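Local structure of putative pectin lyase (Geobacillus virus E2, 7CHU) at residues F255-E261 with F284-H290; S266-S272 with T304-D310. The protein is a tailspike protein of a thermophilic bacteriophage, probably serving in host-cell recognition and invasion, with a pectate-lyase-like region that suggests polysaccharide binding or cleavage. Residues are numbered along the deposited sequence.

Contact 1. Residues F255-E261 with F284-H290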
loop_
_atom_site.group_PDB
_atom_site.type_symbol
_atom_site.label_atom_id
_atom_site.label_comp_id
_atom_site.label_asym_id
_atom_site.label_seq_id
_atom_site.Cartn_x
_atom_site.Cartn_y
_atom_site.Cartn_z
ATOM N N PHE A 255 9.296 -2.000 -4.706
ATOM C CA PHE A 255 9.554 -2.776 -3.500
ATOM C C PHE A 255 8.356 -2.594 -2.571
ATOM O O PHE A 255 8.051 -1.470 -2.167
ATOM C CB PHE A 255 10.845 -2.315 -2.812
ATOM C CG PHE A 255 12.091 -2.464 -3.658
ATOM C CD1 PHE A 255 12.392 -1.545 -4.649
ATOM C CD2 PHE A 255 12.971 -3.511 -3.429
ATOM C CE1 PHE A 255 13.558 -1.663 -5.398
ATOM C CE2 PHE A 255 14.132 -3.655 -4.186
ATOM C CZ PHE A 255 14.422 -2.734 -5.187
ATOM N N ILE A 256 7.643 -3.678 -2.277
ATOM C CA ILE A 256 6.399 -3.596 -1.531
ATOM C C ILE A 256 6.544 -4.434 -0.281
ATOM O O ILE A 256 6.875 -5.623 -0.358
ATOM C CB ILE A 256 5.194 -4.047 -2.360
ATOM C CG1 ILE A 256 5.022 -3.146 -3.592
ATOM C CG2 ILE A 256 3.931 -4.038 -1.479
ATOM C CD1 ILE A 256 3.922 -3.650 -4.563
ATOM N N ALA A 257 6.336 -3.814 0.874
ATOM C CA ALA A 257 6.387 -4.544 2.142
ATOM C C ALA A 257 7.727 -5.267 2.294
ATOM O O ALA A 257 7.794 -6.420 2.721
ATOM C CB ALA A 257 5.212 -5.535 2.246
ATOM N N CYS A 258 8.809 -4.585 1.942
ATOM C CA CYS A 258 10.127 -5.191 2.019
ATOM C C CYS A 258 10.749 -4.884 3.379
ATOM O O CYS A 258 10.349 -3.944 4.064
ATOM C CB CYS A 258 10.993 -4.679 0.876
ATOM S SG CYS A 258 10.418 -5.371 -0.716
ATOM N N HIS A 259 11.762 -5.668 3.752
ATOM C CA HIS A 259 12.334 -5.624 5.105
ATOM C C HIS A 259 13.856 -5.543 4.972
ATOM O O HIS A 259 14.489 -6.538 4.612
ATOM C CB HIS A 259 11.892 -6.865 5.885
ATOM C CG HIS A 259 12.409 -6.965 7.291
ATOM N ND1 HIS A 259 11.833 -7.808 8.219
ATOM C CD2 HIS A 259 13.461 -6.386 7.921
ATOM C CE1 HIS A 259 12.484 -7.719 9.367
ATOM N NE2 HIS A 259 13.474 -6.859 9.215
ATOM N N PHE A 260 14.439 -4.368 5.259
ATOM C CA PHE A 260 15.886 -4.146 5.185
ATOM C C PHE A 260 16.402 -3.936 6.601
ATOM O O PHE A 260 15.928 -3.036 7.295
ATOM C CB PHE A 260 16.232 -2.930 4.320
ATOM C CG PHE A 260 15.655 -2.973 2.927
ATOM C CD1 PHE A 260 16.335 -3.612 1.910
ATOM C CD2 PHE A 260 14.437 -2.363 2.637
ATOM C CE1 PHE A 260 15.799 -3.666 0.609
ATOM C CE2 PHE A 260 13.889 -2.402 1.355
ATOM C CZ PHE A 260 14.576 -3.057 0.329
ATOM N N GLU A 261 17.329 -4.777 7.052
ATOM C CA GLU A 261 17.731 -4.670 8.451
ATOM C C GLU A 261 19.206 -4.992 8.617
ATOM O O GLU A 261 19.696 -5.952 8.034
ATOM C CB GLU A 261 16.903 -5.608 9.343
ATOM C CG GLU A 261 17.317 -5.510 10.817
ATOM C CD GLU A 261 16.264 -6.032 11.776
ATOM O OE1 GLU A 261 15.206 -6.518 11.322
ATOM O OE2 GLU A 261 16.501 -5.955 12.991
ATOM N N PHE A 284 9.051 2.461 -2.998
ATOM C CA PHE A 284 9.181 1.704 -1.758
ATOM C C PHE A 284 7.891 1.929 -0.979
ATOM O O PHE A 284 7.651 3.037 -0.494
ATOM C CB PHE A 284 10.395 2.162 -0.957
ATOM C CG PHE A 284 11.691 1.941 -1.692
ATOM C CD1 PHE A 284 12.143 2.877 -2.608
ATOM C CD2 PHE A 284 12.406 0.781 -1.504
ATOM C CE1 PHE A 284 13.312 2.654 -3.344
ATOM C CE2 PHE A 284 13.601 0.545 -2.230
ATOM C CZ PHE A 284 14.047 1.483 -3.140
ATOM N N ILE A 285 7.055 0.895 -0.880
ATOM C CA ILE A 285 5.731 1.008 -0.268
ATOM C C ILE A 285 5.729 0.149 0.991
ATOM O O ILE A 285 5.858 -1.078 0.919
ATOM C CB ILE A 285 4.613 0.595 -1.239
ATOM C CG1 ILE A 285 4.680 1.469 -2.512
ATOM C CG2 ILE A 285 3.214 0.665 -0.533
ATOM C CD1 ILE A 285 3.798 0.960 -3.661
ATOM N N GLY A 286 5.597 0.787 2.141
ATOM C CA GLY A 286 5.505 0.028 3.370
ATOM C C GLY A 286 6.781 -0.658 3.790
ATOM O O GLY A 286 6.728 -1.627 4.545
ATOM N N CYS A 287 7.938 -0.154 3.364
ATOM C CA CYS A 287 9.175 -0.866 3.624
ATOM C C CYS A 287 9.786 -0.466 4.965
ATOM O O CYS A 287 9.524 0.615 5.509
ATOM C CB CYS A 287 10.172 -0.658 2.478
ATOM S SG CYS A 287 9.604 -1.357 0.884
ATOM N N LYS A 288 10.558 -1.396 5.523
ATOM C CA LYS A 288 11.254 -1.224 6.799
ATOM C C LYS A 288 12.746 -1.001 6.543
ATOM O O LYS A 288 13.350 -1.763 5.794
ATOM C CB LYS A 288 11.066 -2.472 7.670
ATOM C CG LYS A 288 11.978 -2.538 8.905
ATOM C CD LYS A 288 11.638 -3.758 9.744
ATOM C CE LYS A 288 12.541 -3.917 10.936
ATOM N NZ LYS A 288 11.991 -4.906 11.903
ATOM N N PHE A 289 13.340 0.032 7.169
ATOM C CA PHE A 289 14.777 0.331 7.081
ATOM C C PHE A 289 15.316 0.451 8.507
ATOM O O PHE A 289 15.149 1.490 9.161
ATOM C CB PHE A 289 15.049 1.612 6.291
ATOM C CG PHE A 289 14.530 1.586 4.876
ATOM C CD1 PHE A 289 13.257 2.065 4.581
ATOM C CD2 PHE A 289 15.301 1.076 3.850
ATOM C CE1 PHE A 289 12.753 2.032 3.263
ATOM C CE2 PHE A 289 14.828 1.055 2.532
ATOM C CZ PHE A 289 13.546 1.518 2.231
ATOM N N HIS A 290 15.974 -0.601 8.983
ATOM C CA HIS A 290 16.286 -0.767 10.402
ATOM C C HIS A 290 17.794 -0.922 10.580
ATOM O O HIS A 290 18.411 -1.750 9.918
ATOM C CB HIS A 290 15.543 -2.001 10.929
ATOM C CG HIS A 290 15.472 -2.112 12.418
ATOM N ND1 HIS A 290 16.567 -2.424 13.197
ATOM C CD2 HIS A 290 14.413 -2.065 13.262
ATOM C CE1 HIS A 290 16.191 -2.520 14.463
ATOM N NE2 HIS A 290 14.889 -2.307 14.526
HETATM O O HOH W 1 13.862 -5.888 14.057
#

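Contact 2. Residues S266-S272 with T304-D310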
loop_
_atom_site.group_PDB
_atom_site.type_symbol
_atom_site.label_atom_id
_atom_site.label_comp_id
_atom_site.label_asym_id
_atom_site.label_seq_id
_atom_site.Cartn_x
_atom_site.Cartn_y
_atom_site.Cartn_z
ATOM N N SER A 266 24.761 0.735 2.949
ATOM C CA SER A 266 23.413 1.293 2.907
ATOM C C SER A 266 22.380 0.203 2.609
ATOM O O SER A 266 22.663 -0.759 1.897
ATOM C CB SER A 266 23.347 2.383 1.846
ATOM O OG SER A 266 23.993 3.563 2.323
ATOM N N HIS A 267 21.148 0.375 3.115
ATOM C CA HIS A 267 20.105 -0.571 2.733
ATOM C C HIS A 267 19.836 -0.498 1.241
ATOM O O HIS A 267 19.766 -1.526 0.555
ATOM C CB HIS A 267 18.808 -0.319 3.502
ATOM C CG HIS A 267 18.931 -0.568 4.970
ATOM N ND1 HIS A 267 19.356 -1.775 5.492
ATOM C CD2 HIS A 267 18.715 0.249 6.029
ATOM C CE1 HIS A 267 19.384 -1.691 6.812
ATOM N NE2 HIS A 267 19.005 -0.475 7.162
ATOM N N VAL A 268 19.647 0.710 0.731
ATOM C CA VAL A 268 19.320 0.954 -0.666
ATOM C C VAL A 268 20.268 2.033 -1.157
ATOM O O VAL A 268 20.351 3.102 -0.545
ATOM C CB VAL A 268 17.864 1.417 -0.832
ATOM C CG1 VAL A 268 17.632 1.940 -2.239
ATOM C CG2 VAL A 268 16.903 0.284 -0.494
ATOM N N TYR A 269 20.991 1.754 -2.244
ATOM C CA TYR A 269 21.930 2.708 -2.828
ATOM C C TYR A 269 21.586 2.874 -4.305
ATOM O O TYR A 269 21.725 1.923 -5.079
ATOM C CB TYR A 269 23.375 2.217 -2.654
ATOM C CG TYR A 269 24.411 3.254 -2.980
ATOM C CD1 TYR A 269 24.700 3.564 -4.303
ATOM C CD2 TYR A 269 25.084 3.945 -1.967
ATOM C CE1 TYR A 269 25.654 4.518 -4.641
ATOM C CE2 TYR A 269 26.046 4.911 -2.281
ATOM C CZ TYR A 269 26.332 5.183 -3.623
ATOM O OH TYR A 269 27.259 6.133 -3.970
ATOM N N PHE A 270 21.095 4.055 -4.690
ATOM C CA PHE A 270 20.838 4.372 -6.087
ATOM C C PHE A 270 22.088 5.024 -6.665
ATOM O O PHE A 270 22.688 5.898 -6.035
ATOM C CB PHE A 270 19.650 5.318 -6.263
ATOM C CG PHE A 270 18.307 4.647 -6.171
ATOM C CD1 PHE A 270 17.695 4.103 -7.292
ATOM C CD2 PHE A 270 17.651 4.583 -4.967
ATOM C CE1 PHE A 270 16.443 3.497 -7.207
ATOM C CE2 PHE A 270 16.382 4.014 -4.867
ATOM C CZ PHE A 270 15.776 3.465 -5.969
ATOM N N ASP A 271 22.483 4.583 -7.857
ATOM C CA ASP A 271 23.667 5.095 -8.542
ATOM C C ASP A 271 23.231 5.456 -9.957
ATOM O O ASP A 271 22.837 4.575 -10.721
ATOM C CB ASP A 271 24.774 4.038 -8.527
ATOM C CG ASP A 271 26.037 4.464 -9.278
ATOM O OD1 ASP A 271 26.061 5.512 -9.973
ATOM O OD2 ASP A 271 27.019 3.696 -9.173
ATOM N N SER A 272 23.233 6.750 -10.281
ATOM C CA SER A 272 22.821 7.221 -11.601
ATOM C C SER A 272 24.010 7.747 -12.397
ATOM O O SER A 272 23.824 8.512 -13.353
ATOM C CB SER A 272 21.748 8.306 -11.492
ATOM O OG SER A 272 20.460 7.768 -11.176
ATOM N N THR A 304 26.740 5.585 6.841
ATOM C CA THR A 304 26.195 5.555 5.493
ATOM C C THR A 304 24.679 5.689 5.601
ATOM O O THR A 304 24.089 5.236 6.589
ATOM C CB THR A 304 26.601 4.248 4.780
ATOM O OG1 THR A 304 26.293 4.316 3.379
ATOM C CG2 THR A 304 25.921 3.038 5.417
ATOM N N PRO A 305 24.028 6.342 4.648
ATOM C CA PRO A 305 22.585 6.552 4.783
ATOM C C PRO A 305 21.823 5.245 4.641
ATOM O O PRO A 305 22.307 4.281 4.036
ATOM C CB PRO A 305 22.257 7.530 3.651
ATOM C CG PRO A 305 23.349 7.317 2.646
ATOM C CD PRO A 305 24.575 6.978 3.442
ATOM N N HIS A 306 20.643 5.202 5.273
ATOM C CA HIS A 306 19.762 4.051 5.093
ATOM C C HIS A 306 19.338 3.949 3.643
ATOM O O HIS A 306 19.302 2.853 3.084
ATOM C CB HIS A 306 18.517 4.129 5.998
ATOM C CG HIS A 306 18.729 3.593 7.387
ATOM N ND1 HIS A 306 19.973 3.503 7.970
ATOM C CD2 HIS A 306 17.852 3.103 8.301
ATOM C CE1 HIS A 306 19.853 2.999 9.188
ATOM N NE2 HIS A 306 18.578 2.737 9.410
ATOM N N MET A 307 19.035 5.081 3.009
ATOM C CA MET A 307 18.747 5.106 1.577
ATOM C C MET A 307 19.563 6.223 0.947
ATOM O O MET A 307 19.389 7.389 1.317
ATOM C CB MET A 307 17.252 5.328 1.312
ATOM C CG MET A 307 16.944 5.532 -0.182
ATOM S SD MET A 307 15.197 5.789 -0.545
ATOM C CE MET A 307 14.518 4.219 -0.018
ATOM N N TYR A 308 20.445 5.888 -0.005
ATOM C CA TYR A 308 21.103 6.905 -0.831
ATOM C C TYR A 308 20.333 7.020 -2.135
ATOM O O TYR A 308 20.293 6.067 -2.913
ATOM C CB TYR A 308 22.570 6.574 -1.117
ATOM C CG TYR A 308 23.192 7.559 -2.073
ATOM C CD1 TYR A 308 23.383 8.893 -1.695
ATOM C CD2 TYR A 308 23.573 7.175 -3.357
ATOM C CE1 TYR A 308 23.938 9.820 -2.564
ATOM C CE2 TYR A 308 24.132 8.091 -4.237
ATOM C CZ TYR A 308 24.314 9.415 -3.838
ATOM O OH TYR A 308 24.871 10.325 -4.712
ATOM N N LEU A 309 19.690 8.161 -2.364
ATOM C CA LEU A 309 18.747 8.316 -3.475
ATOM C C LEU A 309 19.310 9.251 -4.550
ATOM O O LEU A 309 18.878 10.391 -4.690
ATOM C CB LEU A 309 17.424 8.821 -2.928
ATOM C CG LEU A 309 16.226 9.002 -3.847
ATOM C CD1 LEU A 309 16.225 7.880 -4.851
ATOM C CD2 LEU A 309 14.906 9.026 -3.021
ATOM N N ASP A 310 20.274 8.744 -5.341
ATOM C CA ASP A 310 20.682 9.410 -6.585
ATOM C C ASP A 310 19.730 8.958 -7.691
ATOM O O ASP A 310 20.034 8.081 -8.512
ATOM C CB ASP A 310 22.139 9.105 -6.919
ATOM C CG ASP A 310 22.618 9.769 -8.222
ATOM O OD1 ASP A 310 22.033 10.786 -8.690
ATOM O OD2 ASP A 310 23.608 9.251 -8.782
#

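Contact 1. Residues F255-E261 with F284-H290
Both segments run parallel and in exact register, F255 beside F284 through to E261 beside H290, F255 CA lying 4.8 Å from F284 CA. Each segment holds two short strands separated by a two-residue bend, at A257-C258 and G286-C287, where A257 and G286 both take positive phi. The backbone ladder continues across the bend: I285 N to F255 O is 2.9 Å and K288 N to C258 O 2.9 Å. F255 lies near-parallel to F284, and F260 to F289, each pair slid sideways so the rings barely overlap. On the other face, I285 packs beside I256, and K288 CD sits over the H259 ring. H259 NE2 donates to E261 OE1 at 2.7 Å. K288 NZ makes a long salt bridge to E261 OE1 (3.6 Å), and a water bridges K288 NZ (3.0 Å) and E261 OE2 (2.8 Å); its stronger partner is D219 of the second subunit. Such in-register ladders mark successive coils of a right-handed parallel beta-helix.

Contact 2. Residues S266-S272 with T304-D310
Two neighbouring rungs of a parallel beta-helix sheet meet here, strands 268-271 and 307-309 running side by side at 15°. V268, F270, M307 and L309 project from one face and form a continuous apolar surface, V268 CG1 resting 4.2 Å from M307 CG and L309 CD1 3.6 Å from F270 CD2. Against this surface pack the F284 ring, touching V268, F270 and M307, and the F289 ring, touching V268 and M307. On the opposite face the two tyrosines lean together obliquely: Y308 CD2 lies over the face of the Y269 ring, 3.4 Å from Y269 CZ, while H238 and Y241 continue the aromatic row beyond Y269. At the turn before the strands, the edge of H267 points into the face of H306, a T-shaped pair with centroids 4.7 Å apart. Both ends are pinned by polar groups. D310, whose OD1 is salt-bridged to R278, also accepts S272 N at OD2 (2.9 Å). Beyond the other end, S266 OG donates to P305 O at 2.5 Å.

Overall arrangement
Contacts 1 and 2 are largely buried and sit on different sheets of one beta-helix, their centres about 14 Å apart. Their segments alternate along the chain: 255-261, 266-272, 284-290, then 304-310, so each coil supplies a strand to both sheets. They meet through their inner side chains, with F289 CZ 3.6 Å from M307 CE and F260 CB 3.5 Å from H267 ND1. Contact 1 lies nearer the chain's centre and faces the other two subunits: K288 is salt-bridged to D219 of the second subunit, and A257, I256 and I285 pack against neighbouring subunits. Contact 2 touches no other chain; its outward tyrosines and D271 are partly exposed, and its polar bonding stays within its own subunit.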